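Long-range contacts in carbohydrate kinase, FGGY (Novosphingobium aromaticivorans, PDB 3H6E), which probably phosphorylates a carbohydrate, as a kinase of the FGGY family with the two-domain actin-like ATPase fold: residues Y96-I100 with P124-N128; A153-A157 with V227-L231; F346-P350 with V377-A381. All coordinates share one frame. Residues are numbered along the deposited sequence.

Contact 1: Y96-I100 with P124-N128; sequences YEQSI and PDGLN
Two loop segments pair here, 96-100 lying over a type II' beta turn that runs from Pro124 to Leu127. The turn is closed by Leu127 N to Pro124 O (3.2 Å); Asp125 occupies position i+1 with positive phi (54/-126) and Gly126 position i+2 at -103/11. In the other segment Tyr96 (-65/-15) and Glu97 (-85/-8) are helical in conformation, and Gln98 to Ile100 are extended. Register is set by Tyr96 over Gly126 (CA to CA 3.9 Å) and Ser99 beside Asp125 (4.8 Å). Gly126 N donates to Tyr96 O at 2.8 Å with an N-H...O angle of 144°; a CB on Gly126 would collide with Tyr96 CA, so this approach depends on glycine. Asp125 (chi1 m, -45°) fits its CB 3.3 Å from both Tyr96 O and Gln98 O, with OD2 3.5 Å from Ser99 CA. The turn leads into helix 129-139 of the N-terminal actin-like domain, on whose Gln132 the Tyr96 side chain also rests. Tyr96 is p (chi1 69°, chi2 61°) and places CD1 3.5 Å from CD2 of Leu127 (m,t). Its ring also makes a cation-pi contact with Lys15, in the turn between strands 9-13 and 17-23; the equivalent hairpin of actin-like ATPases binds nucleotide phosphates, and probably does here too. Ile100 (m,t) points toward the turn, CD1 reaching within 3.2 Å of Asp125 O. The CA-CB bond of Gln98 (t,p) points away from it; NE2 bonds Ser99 O at 2.8 Å, while OE1 accepts from Arg46 N.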
# COMPACT_ATOMS: atom_id res chain seq x y z
N TYR A 96 3.11 5.11 13.68
CA TYR A 96 2.13 6.00 13.06
C TYR A 96 0.74 5.84 13.68
O TYR A 96 -0.13 6.69 13.49
CB TYR A 96 2.11 5.88 11.53
CG TYR A 96 1.57 4.59 10.94
CD1 TYR A 96 0.26 4.18 11.16
CD2 TYR A 96 2.36 3.81 10.10
CE1 TYR A 96 -0.23 3.01 10.61
CE2 TYR A 96 1.88 2.64 9.54
CZ TYR A 96 0.59 2.24 9.79
OH TYR A 96 0.11 1.08 9.23
N GLU A 97 0.55 4.77 14.43
CA GLU A 97 -0.71 4.56 15.14
C GLU A 97 -0.73 5.29 16.48
O GLU A 97 -1.76 5.36 17.14
CB GLU A 97 -1.01 3.07 15.33
CG GLU A 97 -1.20 2.31 14.03
CD GLU A 97 -2.14 1.12 14.19
OE1 GLU A 97 -1.73 -0.01 13.86
OE2 GLU A 97 -3.29 1.33 14.63
N GLN A 98 0.42 5.83 16.88
CA GLN A 98 0.49 6.62 18.10
C GLN A 98 -0.37 7.87 17.99
O GLN A 98 -0.27 8.62 17.01
CB GLN A 98 1.93 7.02 18.45
CG GLN A 98 2.03 8.15 19.47
CD GLN A 98 1.40 7.80 20.82
OE1 GLN A 98 1.46 6.65 21.26
NE2 GLN A 98 0.81 8.79 21.47
N SER A 99 -1.20 8.09 18.99
CA SER A 99 -2.07 9.26 19.04
C SER A 99 -1.26 10.55 19.07
O SER A 99 -0.13 10.58 19.55
CB SER A 99 -2.96 9.18 20.28
OG SER A 99 -3.83 10.29 20.34
N ILE A 100 -1.84 11.61 18.53
CA ILE A 100 -1.23 12.93 18.61
C ILE A 100 -2.19 13.86 19.34
O ILE A 100 -3.39 13.86 19.07
CB ILE A 100 -0.89 13.49 17.20
CG1 ILE A 100 0.02 12.51 16.44
CG2 ILE A 100 -0.23 14.86 17.32
CD1 ILE A 100 0.75 13.11 15.25
N PRO A 124 -5.64 10.63 10.54
CA PRO A 124 -5.49 10.58 12.00
C PRO A 124 -4.10 10.16 12.47
O PRO A 124 -3.35 9.52 11.72
CB PRO A 124 -6.53 9.53 12.43
CG PRO A 124 -7.48 9.42 11.29
CD PRO A 124 -6.65 9.67 10.07
N ASP A 125 -3.77 10.51 13.71
CA ASP A 125 -2.53 10.08 14.33
C ASP A 125 -1.30 10.43 13.49
O ASP A 125 -1.11 11.58 13.09
CB ASP A 125 -2.60 8.58 14.63
CG ASP A 125 -3.92 8.18 15.26
OD1 ASP A 125 -4.67 7.40 14.64
OD2 ASP A 125 -4.23 8.66 16.38
N GLY A 126 -0.48 9.43 13.20
CA GLY A 126 0.76 9.65 12.48
C GLY A 126 0.74 9.26 11.02
O GLY A 126 1.79 9.23 10.37
N LEU A 127 -0.45 8.97 10.49
CA LEU A 127 -0.58 8.54 9.09
C LEU A 127 -0.01 9.56 8.10
O LEU A 127 0.51 9.19 7.05
CB LEU A 127 -2.04 8.21 8.76
CG LEU A 127 -2.55 6.89 9.37
CD1 LEU A 127 -4.05 6.75 9.18
CD2 LEU A 127 -1.82 5.69 8.77
N ASN A 128 -0.13 10.83 8.45
CA ASN A 128 0.60 11.88 7.74
C ASN A 128 1.94 12.10 8.44
O ASN A 128 1.98 12.41 9.63
CB ASN A 128 -0.20 13.19 7.74
CG ASN A 128 -1.45 13.12 6.89
OD1 ASN A 128 -1.41 12.66 5.75
ND2 ASN A 128 -2.56 13.58 7.44

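Contact 2: A153-A157 with V227-L231; sequences AQYWA and VLAGL
Ala157 lays its CB over Val227, 3.7 Å from Val227 CG1, and over the next peptide, 3.5 Å from Leu228 O. One helical turn earlier Ala153 CB comes to 3.3 Å from Leu231 O, so helix 152-159 presents two small methyls to the strand. CA atoms pair as Ala153 with Leu231 (6.0 Å) and Gln154 with Ala229 (5.9 Å). Val227 (chi1 t, phi/psi -99/136) and Leu228 are extended; Ala229 turns helical (-54/-49) and Gly230 reaches 92/-172, breaking strand 226-232 before Leu231 (-158/-180) resumes it. This is a helix packed on the mixed central sheet of the N-terminal actin-like domain, where strand 226-232 runs between 71-76 and 207-210; Pro74 of the former touches both Ala157 and Val227. At the break, Gln154 (chi1 m, chi2 p) bends its terminal amide against the backbone, its CD 3.7 Å from Ala229 O. The CA-CB bonds of Leu228 and Leu231 point away from the helix, Leu231 meeting Ala236 and Leu239 of helix 233-241.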
# COMPACT_ATOMS: atom_id res chain seq x y z
N ALA A 153 11.98 3.17 5.09
CA ALA A 153 12.62 2.21 4.21
C ALA A 153 14.10 2.54 3.99
O ALA A 153 14.97 1.67 4.07
CB ALA A 153 11.89 2.15 2.88
N GLN A 154 14.38 3.81 3.72
CA GLN A 154 15.74 4.26 3.46
C GLN A 154 16.59 4.22 4.73
O GLN A 154 17.81 4.18 4.66
CB GLN A 154 15.75 5.67 2.86
CG GLN A 154 15.36 5.71 1.40
CD GLN A 154 14.01 5.07 1.16
OE1 GLN A 154 13.91 4.05 0.48
NE2 GLN A 154 12.96 5.66 1.73
N TYR A 155 15.93 4.25 5.88
CA TYR A 155 16.66 4.24 7.14
C TYR A 155 17.51 2.99 7.23
O TYR A 155 18.63 3.01 7.73
CB TYR A 155 15.73 4.31 8.35
CG TYR A 155 16.46 3.90 9.61
CD1 TYR A 155 17.34 4.77 10.23
CD2 TYR A 155 16.30 2.63 10.14
CE1 TYR A 155 18.03 4.39 11.36
CE2 TYR A 155 16.99 2.24 11.28
CZ TYR A 155 17.85 3.13 11.89
OH TYR A 155 18.54 2.76 13.02
N TRP A 156 16.95 1.90 6.73
CA TRP A 156 17.61 0.61 6.82
C TRP A 156 18.75 0.51 5.81
O TRP A 156 19.73 -0.19 6.05
CB TRP A 156 16.59 -0.51 6.66
CG TRP A 156 15.62 -0.48 7.79
CD1 TRP A 156 14.31 -0.09 7.75
CD2 TRP A 156 15.90 -0.80 9.16
NE1 TRP A 156 13.76 -0.18 9.00
CE2 TRP A 156 14.71 -0.60 9.88
CE3 TRP A 156 17.04 -1.24 9.83
CZ2 TRP A 156 14.63 -0.84 11.26
CZ3 TRP A 156 16.96 -1.47 11.19
CH2 TRP A 156 15.76 -1.27 11.89
N ALA A 157 18.63 1.23 4.71
CA ALA A 157 19.69 1.29 3.71
C ALA A 157 20.87 2.14 4.20
O ALA A 157 21.95 2.09 3.63
CB ALA A 157 19.17 1.79 2.37
N VAL A 227 23.92 -2.03 -1.49
CA VAL A 227 22.60 -1.73 -0.96
C VAL A 227 21.87 -0.76 -1.88
O VAL A 227 22.46 0.22 -2.35
CB VAL A 227 22.68 -1.13 0.45
CG1 VAL A 227 21.29 -0.98 1.02
CG2 VAL A 227 23.54 -2.01 1.34
N LEU A 228 20.60 -1.03 -2.15
CA LEU A 228 19.79 -0.15 -2.98
C LEU A 228 18.98 0.81 -2.11
O LEU A 228 18.80 0.56 -0.92
CB LEU A 228 18.86 -0.96 -3.88
CG LEU A 228 19.41 -1.30 -5.27
CD1 LEU A 228 20.92 -1.45 -5.25
CD2 LEU A 228 18.74 -2.56 -5.82
N ALA A 229 18.51 1.89 -2.71
CA ALA A 229 17.70 2.87 -1.98
C ALA A 229 16.50 2.18 -1.33
O ALA A 229 16.24 2.36 -0.15
CB ALA A 229 17.23 3.97 -2.91
N GLY A 230 15.80 1.37 -2.11
CA GLY A 230 14.63 0.67 -1.61
C GLY A 230 13.37 1.47 -1.84
O GLY A 230 13.40 2.51 -2.51
N LEU A 231 12.26 1.01 -1.28
CA LEU A 231 10.97 1.64 -1.54
C LEU A 231 9.93 1.36 -0.47
O LEU A 231 10.18 0.65 0.50
CB LEU A 231 10.44 1.23 -2.91
CG LEU A 231 10.55 -0.25 -3.29
CD1 LEU A 231 9.64 -1.11 -2.44
CD2 LEU A 231 10.25 -0.43 -4.77

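Contact 3: F346-P350 with V377-A381; sequences FGPYP and VADTA
A buried loop-on-helix contact in the C-terminal actin-like domain seats the turn at Pro348-Tyr349 on helix 363-384. The helical residues Val377, Thr380 and Ala381 stand at positions i, i+3 and i+4 and so form one face, with Ala381 N bonded to Val377 O at 3.0 Å. Pro348 sits against this face: CD is 3.8 Å from Val377 CG1, CB 3.8 Å from Thr380 CG2, and CG 4.0 Å from Ala381 CB; its CA is 6.2 Å from that of Ala381. Gly347 (phi/psi 87/-170) delivers the proline, and a CB there would strike Pro348 CD. Phe298 of strand 292-298 touches both Pro348 and Val377, tying the contact to the domain's sheet. Tyr349 (-121/61, chi1 m at -51°, chi2 -91°) meets the helix with its ring edge, CE2 4.1 Å from CG1 of Val377 (chi1 t), while Arg280 makes a cation-pi contact with the ring. Thr380 (chi1 m) holds OG1 2.3 Å from Tyr349 OH. That hydrogen bond, in which either oxygen could be the donor, is shorter than an ordinary hydroxyl pair and may be compressed in the model, but it adds one polar link to an otherwise apolar interface.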
# COMPACT_ATOMS: atom_id res chain seq x y z
N PHE A 346 -16.05 6.84 5.10
CA PHE A 346 -15.01 6.19 4.31
C PHE A 346 -15.51 5.76 2.94
O PHE A 346 -16.68 5.37 2.78
CB PHE A 346 -14.45 4.98 5.06
CG PHE A 346 -13.85 5.32 6.39
CD1 PHE A 346 -12.49 5.57 6.50
CD2 PHE A 346 -14.63 5.40 7.53
CE1 PHE A 346 -11.92 5.88 7.73
CE2 PHE A 346 -14.08 5.72 8.75
CZ PHE A 346 -12.72 5.96 8.85
N GLY A 347 -14.63 5.81 1.95
CA GLY A 347 -14.96 5.38 0.61
C GLY A 347 -15.61 6.46 -0.23
O GLY A 347 -15.63 7.63 0.14
N PRO A 348 -16.13 6.06 -1.40
CA PRO A 348 -16.77 6.96 -2.36
C PRO A 348 -18.12 7.47 -1.86
O PRO A 348 -18.56 8.53 -2.30
CB PRO A 348 -16.98 6.06 -3.59
CG PRO A 348 -16.06 4.91 -3.40
CD PRO A 348 -16.00 4.69 -1.93
N TYR A 349 -18.76 6.73 -0.96
CA TYR A 349 -20.08 7.11 -0.46
C TYR A 349 -20.08 7.31 1.05
O TYR A 349 -20.83 6.62 1.76
CB TYR A 349 -21.12 6.05 -0.82
CG TYR A 349 -21.14 5.65 -2.27
CD1 TYR A 349 -21.96 6.31 -3.18
CD2 TYR A 349 -20.34 4.63 -2.74
CE1 TYR A 349 -21.98 5.95 -4.51
CE2 TYR A 349 -20.35 4.26 -4.08
CZ TYR A 349 -21.18 4.93 -4.95
OH TYR A 349 -21.20 4.56 -6.27
N PRO A 350 -19.27 8.25 1.55
CA PRO A 350 -19.02 8.41 2.98
C PRO A 350 -20.30 8.43 3.80
O PRO A 350 -20.33 7.87 4.90
CB PRO A 350 -18.33 9.77 3.07
CG PRO A 350 -17.73 9.98 1.74
CD PRO A 350 -18.66 9.34 0.76
N VAL A 377 -19.18 -0.71 -5.62
CA VAL A 377 -18.48 0.37 -4.95
C VAL A 377 -17.04 0.46 -5.48
O VAL A 377 -16.49 1.55 -5.60
CB VAL A 377 -18.47 0.21 -3.42
CG1 VAL A 377 -17.72 1.37 -2.76
CG2 VAL A 377 -19.89 0.12 -2.88
N ALA A 378 -16.45 -0.69 -5.79
CA ALA A 378 -15.13 -0.72 -6.41
C ALA A 378 -15.23 -0.11 -7.80
O ALA A 378 -14.33 0.59 -8.25
CB ALA A 378 -14.60 -2.13 -6.49
N ASP A 379 -16.36 -0.37 -8.46
CA ASP A 379 -16.62 0.17 -9.78
C ASP A 379 -16.65 1.69 -9.76
O ASP A 379 -16.06 2.35 -10.62
CB ASP A 379 -17.96 -0.36 -10.30
CG ASP A 379 -18.36 0.25 -11.63
OD1 ASP A 379 -17.83 -0.20 -12.67
OD2 ASP A 379 -19.19 1.18 -11.62
N THR A 380 -17.33 2.25 -8.76
CA THR A 380 -17.37 3.70 -8.59
C THR A 380 -15.99 4.26 -8.27
O THR A 380 -15.61 5.31 -8.78
CB THR A 380 -18.35 4.09 -7.46
OG1 THR A 380 -19.69 3.79 -7.87
CG2 THR A 380 -18.25 5.57 -7.13
N ALA A 381 -15.23 3.53 -7.45
CA ALA A 381 -13.90 3.98 -7.04
C ALA A 381 -12.90 3.97 -8.19
O ALA A 381 -12.11 4.90 -8.34
CB ALA A 381 -13.40 3.14 -5.88

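How the contacts relate
The three contacts follow one another along the chain without overlapping. Contacts 1 and 2 belong to the N-terminal lobe, with centres 23 Å apart and nearest atoms about 11 Å apart; contact 3 lies in the C-terminal lobe. Contacts 2 and 3 lie on opposite sides of the chain's centre, 34 Å apart between centres and about 23 Å between nearest atoms. Contact 1 comes closer to contact 3 than contact 2 does: centres are 24 Å apart and nearest atoms, in the Pro124 and Phe346 rings, about 7 Å. FGGY kinases generally bind substrates in the interdomain cleft, and contact 1, near contact 3 and the Lys15 turn, probably lies close to it.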